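Local coordinates for uncharacterized protein (Danio rerio, PDB 5HBA), which probably serves as the recognition module of complement C1q in innate immunity, being the globular domain of the zebrafish A chain, at residues C44-V49 and G128-R133; G48-V53 and L96-G101; E59-L64 and M118-Y123; S14-K19 and I106-G111; V8-T13 and P21-D26. All coordinates share one frame; numbering follows the deposited sequence.

Contact 1: C44-V49 and G128-R133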
# COMPACT_ATOMS: atom_id res chain seq x y z
N CYS A 44 -1.95 -5.70 20.04
CA CYS A 44 -1.09 -4.63 20.52
C CYS A 44 -0.53 -4.91 21.93
O CYS A 44 -1.30 -5.13 22.88
CB CYS A 44 -1.87 -3.31 20.53
SG CYS A 44 -0.93 -1.85 21.05
N LYS A 45 0.80 -4.92 22.05
CA LYS A 45 1.47 -4.94 23.35
C LYS A 45 1.97 -3.54 23.68
O LYS A 45 1.94 -3.11 24.84
CB LYS A 45 2.66 -5.90 23.34
CG LYS A 45 2.32 -7.38 23.31
CD LYS A 45 3.60 -8.19 23.50
CE LYS A 45 3.58 -9.47 22.70
NZ LYS A 45 4.97 -9.94 22.44
N VAL A 46 2.43 -2.83 22.66
CA VAL A 46 2.94 -1.46 22.81
C VAL A 46 1.93 -0.43 22.32
O VAL A 46 1.69 -0.31 21.11
CB VAL A 46 4.24 -1.28 22.00
CG1 VAL A 46 4.75 0.16 22.13
CG2 VAL A 46 5.30 -2.27 22.45
N PRO A 47 1.32 0.32 23.25
CA PRO A 47 0.32 1.34 22.89
C PRO A 47 0.92 2.42 22.00
O PRO A 47 2.04 2.86 22.26
CB PRO A 47 -0.07 1.94 24.25
CG PRO A 47 0.36 0.91 25.27
CD PRO A 47 1.58 0.29 24.70
N GLY A 48 0.20 2.83 20.96
CA GLY A 48 0.73 3.84 20.07
C GLY A 48 0.01 3.93 18.74
O GLY A 48 -1.11 3.42 18.58
N VAL A 49 0.65 4.59 17.78
CA VAL A 49 0.08 4.80 16.46
C VAL A 49 0.78 3.85 15.49
O VAL A 49 2.02 3.78 15.46
CB VAL A 49 0.23 6.27 16.04
CG1 VAL A 49 -0.25 6.47 14.62
CG2 VAL A 49 -0.57 7.16 16.99
N GLY A 128 2.58 -4.62 8.96
CA GLY A 128 2.32 -3.58 9.94
C GLY A 128 3.52 -3.21 10.79
O GLY A 128 4.43 -4.02 10.97
N PHE A 129 3.53 -1.99 11.32
CA PHE A 129 4.61 -1.55 12.20
C PHE A 129 4.23 -0.33 13.03
O PHE A 129 3.36 0.46 12.65
CB PHE A 129 5.92 -1.30 11.42
CG PHE A 129 5.76 -0.40 10.23
CD1 PHE A 129 5.81 0.98 10.37
CD2 PHE A 129 5.56 -0.94 8.96
CE1 PHE A 129 5.67 1.81 9.28
CE2 PHE A 129 5.40 -0.10 7.86
CZ PHE A 129 5.47 1.26 8.02
N LEU A 130 4.87 -0.21 14.19
CA LEU A 130 4.67 0.94 15.06
C LEU A 130 5.26 2.19 14.41
O LEU A 130 6.38 2.15 13.89
CB LEU A 130 5.36 0.70 16.41
CG LEU A 130 5.32 1.89 17.39
CD1 LEU A 130 3.93 2.06 17.93
CD2 LEU A 130 6.31 1.73 18.53
N ILE A 131 4.51 3.29 14.44
CA ILE A 131 5.05 4.58 14.01
C ILE A 131 5.64 5.31 15.22
O ILE A 131 6.79 5.75 15.20
CB ILE A 131 3.99 5.45 13.31
CG1 ILE A 131 3.49 4.75 12.03
CG2 ILE A 131 4.55 6.83 12.99
CD1 ILE A 131 2.17 5.35 11.48
N TYR A 132 4.85 5.43 16.29
CA TYR A 132 5.38 6.00 17.53
C TYR A 132 4.63 5.49 18.76
O TYR A 132 3.44 5.15 18.69
CB TYR A 132 5.41 7.54 17.47
CG TYR A 132 4.07 8.23 17.65
CD1 TYR A 132 3.53 8.44 18.92
CD2 TYR A 132 3.36 8.72 16.56
CE1 TYR A 132 2.31 9.08 19.10
CE2 TYR A 132 2.13 9.37 16.73
CZ TYR A 132 1.62 9.55 18.00
OH TYR A 132 0.41 10.18 18.20
N ARG A 133 5.33 5.44 19.90
CA ARG A 133 4.75 4.97 21.16
C ARG A 133 3.86 6.01 21.82
O ARG A 133 4.24 7.17 21.94
CB ARG A 133 5.86 4.58 22.14
CG ARG A 133 6.52 3.27 21.84
CD ARG A 133 7.70 3.01 22.76
NE ARG A 133 8.21 1.65 22.62
CZ ARG A 133 9.09 1.26 21.70
NH1 ARG A 133 9.57 2.13 20.82
NH2 ARG A 133 9.48 -0.01 21.65
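V49 has the largest share of this contact, and its rotamer decides how. With CG1 anti to the backbone N (chi1 175°), CG2 is left beside that nitrogen and drops onto the Y132 ring, 3.4 Å from Y132 CZ, while V49 CB makes a CH-pi contact over the ring face, 4.1 Å from the centroid. The tyrosine meets it by taking the crowded position, its CG between backbone N and carbonyl carbon (chi1 76°). CG1 of V49 turns the other way, toward CD1 of I131. The backbone here forms a classic beta bulge in the last strand of the C1q jelly roll: two residues, I131 and Y132, stand opposite the single V49, whose O takes a short hydrogen bond from I131 N (2.7 Å) and a weak one from Y132 N, while V49 N donates to Y132 O (3.0 Å). CG1 of V46 crosses the extended R133 chain obliquely, 3.6 Å from R133 CG. A5 and A31 of the second subunit pack on V49 and Y132.

Contact 2: G48-V53 and L96-G101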
# COMPACT_ATOMS: atom_id res chain seq x y z
N GLY A 48 0.20 2.83 20.96
CA GLY A 48 0.73 3.84 20.07
C GLY A 48 0.01 3.93 18.74
O GLY A 48 -1.11 3.42 18.58
N VAL A 49 0.65 4.59 17.78
CA VAL A 49 0.08 4.80 16.46
C VAL A 49 0.78 3.85 15.49
O VAL A 49 2.02 3.78 15.46
CB VAL A 49 0.23 6.27 16.04
CG1 VAL A 49 -0.25 6.47 14.62
CG2 VAL A 49 -0.57 7.16 16.99
N TYR A 50 -0.00 3.12 14.70
CA TYR A 50 0.54 2.05 13.87
C TYR A 50 0.17 2.24 12.40
O TYR A 50 -0.84 2.87 12.10
CB TYR A 50 -0.05 0.71 14.31
CG TYR A 50 0.56 0.15 15.57
CD1 TYR A 50 0.17 0.60 16.83
CD2 TYR A 50 1.52 -0.86 15.51
CE1 TYR A 50 0.73 0.08 17.98
CE2 TYR A 50 2.07 -1.40 16.65
CZ TYR A 50 1.68 -0.92 17.89
OH TYR A 50 2.24 -1.47 19.02
N TYR A 51 0.98 1.68 11.51
CA TYR A 51 0.56 1.55 10.12
C TYR A 51 0.28 0.09 9.78
O TYR A 51 1.06 -0.80 10.11
CB TYR A 51 1.62 2.13 9.16
CG TYR A 51 1.25 1.98 7.70
CD1 TYR A 51 0.16 2.67 7.18
CD2 TYR A 51 1.96 1.15 6.85
CE1 TYR A 51 -0.20 2.54 5.86
CE2 TYR A 51 1.61 1.01 5.52
CZ TYR A 51 0.54 1.72 5.04
OH TYR A 51 0.18 1.58 3.72
N PHE A 52 -0.85 -0.15 9.11
CA PHE A 52 -1.21 -1.49 8.65
C PHE A 52 -1.51 -1.45 7.15
O PHE A 52 -2.09 -0.47 6.66
CB PHE A 52 -2.46 -2.00 9.39
CG PHE A 52 -2.25 -2.25 10.85
CD1 PHE A 52 -1.80 -3.50 11.29
CD2 PHE A 52 -2.52 -1.26 11.79
CE1 PHE A 52 -1.62 -3.74 12.66
CE2 PHE A 52 -2.33 -1.50 13.14
CZ PHE A 52 -1.88 -2.74 13.58
N VAL A 53 -1.14 -2.50 6.43
CA VAL A 53 -1.43 -2.59 5.00
C VAL A 53 -1.49 -4.05 4.60
O VAL A 53 -0.75 -4.89 5.13
CB VAL A 53 -0.38 -1.81 4.15
CG1 VAL A 53 0.98 -2.51 4.16
CG2 VAL A 53 -0.86 -1.62 2.71
N LEU A 96 -3.57 3.68 12.40
CA LEU A 96 -4.49 3.50 13.52
C LEU A 96 -3.82 3.75 14.87
O LEU A 96 -2.66 3.42 15.07
CB LEU A 96 -5.04 2.06 13.51
CG LEU A 96 -5.75 1.58 12.24
CD1 LEU A 96 -6.16 0.11 12.40
CD2 LEU A 96 -6.95 2.44 11.94
N THR A 97 -4.59 4.32 15.80
CA THR A 97 -4.15 4.48 17.18
C THR A 97 -4.67 3.30 17.98
O THR A 97 -5.88 3.05 18.00
CB THR A 97 -4.74 5.77 17.80
OG1 THR A 97 -4.46 6.88 16.95
CG2 THR A 97 -4.15 6.02 19.18
N LEU A 98 -3.78 2.58 18.65
CA LEU A 98 -4.18 1.37 19.37
C LEU A 98 -3.84 1.43 20.86
O LEU A 98 -2.81 2.00 21.26
CB LEU A 98 -3.53 0.14 18.74
CG LEU A 98 -3.75 -0.14 17.26
CD1 LEU A 98 -2.92 -1.35 16.84
CD2 LEU A 98 -5.22 -0.39 16.96
N LEU A 99 -4.70 0.85 21.69
CA LEU A 99 -4.40 0.69 23.11
C LEU A 99 -3.91 -0.73 23.36
O LEU A 99 -4.05 -1.60 22.50
CB LEU A 99 -5.65 0.95 23.96
CG LEU A 99 -6.21 2.36 23.79
CD1 LEU A 99 -7.43 2.62 24.66
CD2 LEU A 99 -5.10 3.35 24.11
N LYS A 100 -3.33 -0.97 24.53
CA LYS A 100 -2.81 -2.29 24.86
C LYS A 100 -3.96 -3.29 24.84
O LYS A 100 -5.02 -3.02 25.40
CB LYS A 100 -2.13 -2.29 26.23
CG LYS A 100 -1.23 -3.51 26.50
CD LYS A 100 -0.48 -3.34 27.82
CE LYS A 100 0.79 -4.18 27.87
NZ LYS A 100 0.49 -5.63 27.97
N GLY A 101 -3.76 -4.42 24.18
CA GLY A 101 -4.81 -5.42 24.05
C GLY A 101 -5.70 -5.31 22.81
O GLY A 101 -6.37 -6.28 22.46
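L98 and L96 lose the most surface here: L98 meets the rings of Y50 and F52 on the neighbouring strand, L96 that of F52. Two residues apart, the leucines share a face of the sheet, and their equal first torsions (CG anti to the carbonyl carbon, chi1 -56°) give the branches the same course. CD1 of L98 approaches the Y50 ring obliquely, 3.7 Å from Y50 CD1, and reaches the edge of the F52 ring tip to tip, 3.7 Å from F52 CZ. CD1 of L96 lies 3.9 Å from F52 CD2, the two side chains crossing at about a right angle. The backbone fixes this register through two hydrogen-bonded pairs, G48 with L98 and Y50 with L96; the straightest bond runs from L98 N to G48 O (2.8 Å). V49 and T97 form the non-hydrogen-bonded pair between them. The arrangement fits the C1q/TNF jelly roll, here with the leucine face turned to F42 and V104 and the V49 and T97 face to the second subunit.

Contact 3: E59-L64 and M118-Y123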
# COMPACT_ATOMS: atom_id res chain seq x y z
N GLU A 59 -9.66 -15.55 -6.86
CA GLU A 59 -10.30 -15.62 -8.17
C GLU A 59 -11.68 -14.96 -8.08
O GLU A 59 -12.46 -15.25 -7.17
CB GLU A 59 -10.42 -17.09 -8.61
CG GLU A 59 -11.07 -17.30 -9.98
CD GLU A 59 -10.09 -17.19 -11.13
OE1 GLU A 59 -8.97 -16.67 -10.92
OE2 GLU A 59 -10.43 -17.64 -12.25
N GLY A 60 -11.97 -14.05 -9.01
CA GLY A 60 -13.25 -13.37 -9.01
C GLY A 60 -13.31 -12.24 -8.00
O GLY A 60 -12.27 -11.75 -7.55
N ARG A 61 -14.52 -11.82 -7.65
CA ARG A 61 -14.74 -10.71 -6.72
C ARG A 61 -14.03 -10.93 -5.38
O ARG A 61 -14.14 -12.00 -4.77
CB ARG A 61 -16.24 -10.49 -6.49
CG ARG A 61 -16.56 -9.29 -5.60
CD ARG A 61 -17.63 -9.62 -4.56
NE ARG A 61 -17.18 -10.70 -3.69
CZ ARG A 61 -17.88 -11.80 -3.43
NH1 ARG A 61 -17.37 -12.73 -2.63
NH2 ARG A 61 -19.08 -11.98 -3.98
N LEU A 62 -13.29 -9.92 -4.93
CA LEU A 62 -12.60 -9.97 -3.64
C LEU A 62 -12.90 -8.73 -2.82
O LEU A 62 -12.60 -7.61 -3.23
CB LEU A 62 -11.08 -10.13 -3.81
CG LEU A 62 -10.28 -10.11 -2.49
CD1 LEU A 62 -10.77 -11.16 -1.49
CD2 LEU A 62 -8.79 -10.32 -2.76
N CYS A 63 -13.51 -8.96 -1.66
CA CYS A 63 -13.78 -7.90 -0.70
C CYS A 63 -13.12 -8.25 0.64
O CYS A 63 -13.27 -9.37 1.14
CB CYS A 63 -15.29 -7.76 -0.49
SG CYS A 63 -16.11 -6.76 -1.75
N LEU A 64 -12.37 -7.30 1.18
CA LEU A 64 -11.73 -7.47 2.48
C LEU A 64 -11.98 -6.27 3.37
O LEU A 64 -12.02 -5.11 2.90
CB LEU A 64 -10.23 -7.71 2.32
CG LEU A 64 -9.81 -9.10 1.82
CD1 LEU A 64 -8.49 -9.01 1.12
CD2 LEU A 64 -9.69 -10.09 3.00
N MET A 118 -19.71 -20.25 -1.44
CA MET A 118 -18.61 -20.98 -0.83
C MET A 118 -17.40 -20.07 -0.66
O MET A 118 -17.11 -19.26 -1.55
CB MET A 118 -18.23 -22.19 -1.70
CG MET A 118 -19.27 -23.32 -1.71
SD MET A 118 -18.71 -24.82 -2.55
CE MET A 118 -17.16 -25.11 -1.76
N PRO A 119 -16.67 -20.19 0.46
CA PRO A 119 -15.45 -19.38 0.60
C PRO A 119 -14.42 -19.78 -0.46
O PRO A 119 -14.56 -20.86 -1.05
CB PRO A 119 -14.94 -19.76 2.00
CG PRO A 119 -15.58 -21.09 2.31
CD PRO A 119 -16.91 -21.06 1.62
N LYS A 120 -13.44 -18.93 -0.74
CA LYS A 120 -12.45 -19.27 -1.77
C LYS A 120 -11.03 -19.18 -1.23
O LYS A 120 -10.79 -18.58 -0.17
CB LYS A 120 -12.53 -18.33 -2.98
CG LYS A 120 -13.90 -17.87 -3.39
CD LYS A 120 -13.75 -16.85 -4.54
CE LYS A 120 -14.76 -15.71 -4.43
NZ LYS A 120 -14.41 -14.56 -5.33
N ARG A 121 -10.10 -19.76 -1.98
CA ARG A 121 -8.69 -19.62 -1.67
C ARG A 121 -8.33 -18.14 -1.67
O ARG A 121 -8.94 -17.34 -2.40
CB ARG A 121 -7.81 -20.33 -2.71
CG ARG A 121 -7.98 -21.83 -2.76
CD ARG A 121 -6.89 -22.46 -3.66
NE ARG A 121 -5.56 -22.02 -3.25
CZ ARG A 121 -4.41 -22.40 -3.82
NH1 ARG A 121 -4.42 -23.24 -4.84
NH2 ARG A 121 -3.26 -21.93 -3.35
N LEU A 122 -7.34 -17.78 -0.86
CA LEU A 122 -6.95 -16.38 -0.76
C LEU A 122 -5.45 -16.24 -0.55
O LEU A 122 -4.90 -16.76 0.43
CB LEU A 122 -7.70 -15.69 0.38
CG LEU A 122 -7.32 -14.25 0.73
CD1 LEU A 122 -7.89 -13.26 -0.30
CD2 LEU A 122 -7.82 -13.91 2.14
N TYR A 123 -4.79 -15.53 -1.46
CA TYR A 123 -3.39 -15.20 -1.29
C TYR A 123 -3.35 -13.86 -0.57
O TYR A 123 -4.06 -12.94 -0.96
CB TYR A 123 -2.74 -15.07 -2.65
CG TYR A 123 -1.28 -14.66 -2.64
CD1 TYR A 123 -0.27 -15.60 -2.45
CD2 TYR A 123 -0.92 -13.33 -2.86
CE1 TYR A 123 1.07 -15.22 -2.47
CE2 TYR A 123 0.41 -12.95 -2.87
CZ TYR A 123 1.40 -13.90 -2.67
OH TYR A 123 2.72 -13.52 -2.68
O HOH W 1 -9.59 -17.94 -5.33
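K120 reaches across to the turn at 59-61, whereas L122, two residues on, meets the following strand with its branch tips. The lysine chain, bent at chi3 (-142°), delivers NZ between two main-chain carbonyls: it donates to E59 O at 2.8 Å and to R61 O at 2.6 Å, both in the plane of the carbonyl and the second on a lone pair. An alanine in place of the lysine would remove both bonds and would probably leave the turn less firmly tied to the 118-123 segment. L62 and L122 cross at about a right angle, CD1 against CD1 at 3.8 Å; each has CG anti to its backbone N. The segment from E59 leads into a strand of the second sheet of the C1q jelly roll. R61 NH1 lies 4.4 Å from K120 NZ, a like-charge approach that would be unfavourable and that the salt bridge of R61 to D112 may temper. The ammonium thus appears to be satisfied by carbonyl dipoles of the turn, with no carboxylate of the two segments bound to it.

Contact 4: S14-K19 and I106-G111. With SO4 (sulfate ion), chain D.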
# COMPACT_ATOMS: atom_id res chain seq x y z
N SER A 14 -6.25 -24.23 1.41
CA SER A 14 -7.47 -24.06 2.20
C SER A 14 -8.21 -22.77 1.85
O SER A 14 -7.59 -21.72 1.63
CB SER A 14 -7.15 -24.04 3.69
OG SER A 14 -6.55 -25.26 4.09
N GLN A 15 -9.53 -22.84 1.80
CA GLN A 15 -10.33 -21.66 1.53
C GLN A 15 -10.30 -20.79 2.77
O GLN A 15 -10.17 -21.31 3.88
CB GLN A 15 -11.77 -22.06 1.19
CG GLN A 15 -11.89 -22.90 -0.09
CD GLN A 15 -13.19 -23.68 -0.15
OE1 GLN A 15 -13.84 -23.93 0.87
NE2 GLN A 15 -13.59 -24.06 -1.36
N ALA A 16 -10.39 -19.48 2.58
CA ALA A 16 -10.44 -18.54 3.69
C ALA A 16 -11.90 -18.18 3.96
O ALA A 16 -12.56 -17.56 3.13
CB ALA A 16 -9.63 -17.27 3.37
N GLN A 17 -12.40 -18.57 5.13
CA GLN A 17 -13.78 -18.37 5.54
C GLN A 17 -14.21 -16.91 5.47
O GLN A 17 -13.42 -16.02 5.82
CB GLN A 17 -13.96 -18.85 6.97
CG GLN A 17 -13.84 -20.35 7.14
CD GLN A 17 -15.02 -21.09 6.56
OE1 GLN A 17 -16.18 -20.75 6.82
NE2 GLN A 17 -14.74 -22.10 5.75
N TYR A 18 -15.44 -16.67 5.05
CA TYR A 18 -16.01 -15.32 5.10
C TYR A 18 -16.29 -14.92 6.55
O TYR A 18 -16.65 -15.76 7.39
CB TYR A 18 -17.31 -15.25 4.30
CG TYR A 18 -17.12 -15.30 2.79
CD1 TYR A 18 -16.33 -14.35 2.14
CD2 TYR A 18 -17.77 -16.26 2.02
CE1 TYR A 18 -16.17 -14.37 0.75
CE2 TYR A 18 -17.62 -16.29 0.63
CZ TYR A 18 -16.81 -15.34 0.01
OH TYR A 18 -16.65 -15.37 -1.35
N LYS A 19 -16.07 -13.64 6.83
CA LYS A 19 -16.40 -13.02 8.12
C LYS A 19 -15.67 -13.65 9.31
O LYS A 19 -16.19 -13.67 10.42
CB LYS A 19 -17.92 -12.98 8.33
CG LYS A 19 -18.68 -12.37 7.16
CD LYS A 19 -20.20 -12.38 7.40
CE LYS A 19 -20.62 -11.42 8.52
NZ LYS A 19 -20.37 -9.99 8.16
N ILE A 106 -7.64 -8.73 9.21
CA ILE A 106 -8.41 -8.71 8.01
C ILE A 106 -9.29 -9.90 7.91
O ILE A 106 -9.04 -10.93 8.39
CB ILE A 106 -7.54 -8.57 6.76
CG1 ILE A 106 -6.58 -9.75 6.60
CG2 ILE A 106 -6.80 -7.27 6.81
CD1 ILE A 106 -5.69 -9.72 5.39
N GLU A 107 -10.32 -9.69 7.18
CA GLU A 107 -11.56 -10.45 7.08
C GLU A 107 -12.17 -10.31 5.68
O GLU A 107 -12.32 -9.19 5.16
CB GLU A 107 -12.51 -10.03 8.21
CG GLU A 107 -13.81 -10.76 8.32
CD GLU A 107 -14.63 -10.28 9.51
OE1 GLU A 107 -14.18 -9.35 10.22
OE2 GLU A 107 -15.73 -10.82 9.73
N PRO A 108 -12.35 -11.43 5.01
CA PRO A 108 -13.05 -11.39 3.73
C PRO A 108 -14.56 -11.35 3.94
O PRO A 108 -15.05 -11.81 4.98
CB PRO A 108 -12.66 -12.73 3.07
CG PRO A 108 -11.63 -13.37 3.99
CD PRO A 108 -11.86 -12.78 5.34
N PHE A 109 -15.27 -10.78 2.98
CA PHE A 109 -16.73 -10.85 2.93
C PHE A 109 -17.22 -10.95 1.48
O PHE A 109 -16.45 -10.72 0.55
CB PHE A 109 -17.39 -9.69 3.69
CG PHE A 109 -17.16 -8.32 3.07
CD1 PHE A 109 -15.96 -7.64 3.26
CD2 PHE A 109 -18.18 -7.68 2.37
CE1 PHE A 109 -15.77 -6.37 2.72
CE2 PHE A 109 -18.00 -6.40 1.83
CZ PHE A 109 -16.80 -5.75 2.00
N ALA A 110 -18.47 -11.36 1.30
CA ALA A 110 -19.05 -11.39 -0.04
C ALA A 110 -19.78 -10.07 -0.28
O ALA A 110 -20.92 -9.88 0.18
CB ALA A 110 -19.99 -12.57 -0.20
N GLY A 111 -19.11 -9.16 -0.98
CA GLY A 111 -19.62 -7.82 -1.22
C GLY A 111 -20.91 -7.73 -2.02
O GLY A 111 -21.55 -6.69 -2.03
S SO4 D . -2.63 -26.53 2.49
O1 SO4 D . -1.81 -26.58 3.70
O2 SO4 D . -3.93 -25.94 2.81
O3 SO4 D . -1.98 -25.69 1.48
O4 SO4 D . -2.83 -27.86 1.93
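The touching parts, 16-19 and 107-110, run 85° apart and share a single backbone hydrogen bond, K19 N to P108 O, 2.8 Å long, almost straight and nearly along the C=O axis. Here the 14-19 connection of the C1q jelly roll crosses the end of strand 103-109, which belongs to the five-stranded sheet. P108 is the main buried surface on the strand side, its CD 3.6 Å from Q17 O. Y18, with CG anti to its carbonyl carbon (chi1 -72°), lays its ring along the backbone beyond the proline. P108 C lies at the edge of the Y18 ring, in its plane, Y18 CD1 comes 3.6 Å from F109 C, and the methyl of A110 sits over one ring face, offset toward the rim. R61 also packs on both Y18 and A110, which joins this corner to the loop before strand 62-68. E107 is extended, and its OE1 is hydrogen-bonded to W105 NE1. A sulfate, probably from the crystallisation liquor, accepts a bond from S14 N to its O2 (3.2 Å).

Contact 5: V8-T13 and P21-D26. With SO4 (sulfate ion), chain D.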
# COMPACT_ATOMS: atom_id res chain seq x y z
N VAL A 8 3.24 -11.03 7.40
CA VAL A 8 2.74 -12.41 7.39
C VAL A 8 2.12 -12.76 6.05
O VAL A 8 1.49 -11.92 5.40
CB VAL A 8 1.73 -12.66 8.55
CG1 VAL A 8 2.46 -12.63 9.89
CG2 VAL A 8 0.61 -11.61 8.52
N LEU A 9 2.30 -14.01 5.63
CA LEU A 9 1.88 -14.47 4.31
C LEU A 9 0.88 -15.62 4.38
O LEU A 9 1.03 -16.54 5.19
CB LEU A 9 3.11 -14.89 3.49
CG LEU A 9 2.95 -15.70 2.20
CD1 LEU A 9 2.28 -14.92 1.08
CD2 LEU A 9 4.30 -16.23 1.74
N ARG A 10 -0.14 -15.56 3.54
CA ARG A 10 -1.06 -16.68 3.40
C ARG A 10 -0.93 -17.20 1.98
O ARG A 10 -1.22 -16.47 1.03
CB ARG A 10 -2.51 -16.26 3.63
CG ARG A 10 -3.48 -17.44 3.49
CD ARG A 10 -4.95 -17.01 3.52
NE ARG A 10 -5.80 -18.17 3.28
CZ ARG A 10 -6.34 -18.92 4.24
NH1 ARG A 10 -6.13 -18.61 5.52
NH2 ARG A 10 -7.10 -19.97 3.92
N ASN A 11 -0.46 -18.44 1.84
CA ASN A 11 -0.35 -19.11 0.55
C ASN A 11 -0.63 -20.59 0.73
O ASN A 11 0.28 -21.36 1.04
CB ASN A 11 1.04 -18.91 -0.07
CG ASN A 11 1.12 -19.41 -1.52
OD1 ASN A 11 0.12 -19.44 -2.23
ND2 ASN A 11 2.32 -19.78 -1.95
N GLU A 12 -1.89 -20.98 0.56
CA GLU A 12 -2.33 -22.33 0.89
C GLU A 12 -3.57 -22.74 0.09
O GLU A 12 -4.24 -21.90 -0.53
CB GLU A 12 -2.61 -22.45 2.40
CG GLU A 12 -3.45 -21.33 2.96
CD GLU A 12 -3.63 -21.40 4.48
OE1 GLU A 12 -4.39 -22.27 4.95
OE2 GLU A 12 -3.02 -20.58 5.20
N THR A 13 -3.86 -24.04 0.10
CA THR A 13 -4.98 -24.60 -0.65
C THR A 13 -6.30 -24.35 0.09
O THR A 13 -7.35 -24.26 -0.54
CB THR A 13 -4.78 -26.13 -0.90
OG1 THR A 13 -3.52 -26.34 -1.57
CG2 THR A 13 -5.90 -26.72 -1.77
N PRO A 21 -11.34 -13.85 10.77
CA PRO A 21 -10.01 -13.33 10.46
C PRO A 21 -9.23 -14.23 9.50
O PRO A 21 -9.22 -15.46 9.66
CB PRO A 21 -9.32 -13.29 11.83
CG PRO A 21 -10.44 -13.09 12.80
CD PRO A 21 -11.64 -13.82 12.21
N VAL A 22 -8.60 -13.62 8.51
CA VAL A 22 -7.71 -14.37 7.63
C VAL A 22 -6.58 -14.93 8.46
O VAL A 22 -5.95 -14.20 9.24
CB VAL A 22 -7.09 -13.47 6.54
CG1 VAL A 22 -6.12 -14.29 5.66
CG2 VAL A 22 -8.19 -12.83 5.69
N THR A 23 -6.31 -16.23 8.31
CA THR A 23 -5.16 -16.84 8.98
C THR A 23 -4.01 -17.03 7.98
O THR A 23 -4.23 -17.01 6.76
CB THR A 23 -5.53 -18.16 9.70
OG1 THR A 23 -6.00 -19.12 8.75
CG2 THR A 23 -6.65 -17.91 10.74
N PHE A 24 -2.79 -17.17 8.49
CA PHE A 24 -1.60 -17.15 7.63
C PHE A 24 -0.71 -18.37 7.91
O PHE A 24 -0.71 -18.87 9.03
CB PHE A 24 -0.81 -15.85 7.88
CG PHE A 24 -1.62 -14.59 7.64
CD1 PHE A 24 -2.42 -14.05 8.64
CD2 PHE A 24 -1.58 -13.93 6.41
CE1 PHE A 24 -3.17 -12.90 8.43
CE2 PHE A 24 -2.33 -12.77 6.18
CZ PHE A 24 -3.13 -12.25 7.19
N ASN A 25 0.03 -18.85 6.91
CA ASN A 25 0.89 -20.02 7.12
C ASN A 25 2.39 -19.74 7.00
O ASN A 25 3.20 -20.67 7.01
CB ASN A 25 0.48 -21.19 6.21
CG ASN A 25 0.62 -20.87 4.74
OD1 ASN A 25 0.38 -19.74 4.31
ND2 ASN A 25 1.00 -21.87 3.95
N ASP A 26 2.77 -18.47 6.89
CA ASP A 26 4.19 -18.11 6.84
C ASP A 26 4.42 -16.75 7.49
O ASP A 26 3.79 -15.76 7.14
CB ASP A 26 4.69 -18.08 5.39
CG ASP A 26 6.20 -18.10 5.29
OD1 ASP A 26 6.88 -17.82 6.31
OD2 ASP A 26 6.72 -18.40 4.19
S SO4 D . -2.63 -26.53 2.49
O1 SO4 D . -1.81 -26.58 3.70
O2 SO4 D . -3.93 -25.94 2.81
O3 SO4 D . -1.98 -25.69 1.48
O4 SO4 D . -2.83 -27.86 1.93
O HOH W 2 -3.59 -20.51 7.72
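A classic beta bulge opens the pairing of strand 5-10 with the chain entering strand 26-30 in this C1q jelly roll: N25 and D26 together stand opposite the single L9. The L9 N to D26 O bond is short and straight (2.8 Å, 170°), whereas L9 O receives D26 N and, weakly, N25 N. Toward the interior, the F24 ring is sandwiched, with CG2 of V8 over the centre of one face, 3.7 Å from the centroid, and CG1 of V22 over the rim of the other. R10, extended from CG to NE, donates from NH1 to T23 O (2.8 Å), which lies at the guanidinium edge. The E12 carboxylate lies over the guanidinium face, a long salt bridge of charges alone, and R10 NH2 reaches S14 O. A leucine in place of the arginine would lose the hydrogen bonds to T23 O and S14 O and the charge facing E12, and would probably loosen the hold on the 21-26 loop. The N25 amide completes the pairing, ND2 donating to N11 O and OD1 accepting from N11 N on a lone pair, 2.9 Å away.

How the contacts relate
Contact 2 is the most buried of the five; the other four are partly buried. Contacts 1 and 2 share G48 and V49 and flank strand 48-59, one through the last strand and the other through strand 87-98, and both touch the second subunit. Across the chain centre from them, contacts 3 and 4 lie about 7 Å apart between centres, and contact 5 adjoins both. Chemistry follows place: regular strand pairing and apolar side chains predominate in contact 2, a bulge interrupts or begins the pairing in contacts 1 and 5, contact 3 relies on a lysine, contact 4 on one backbone hydrogen bond, and contact 5 adds arginine and asparagine side chains to its backbone pairing.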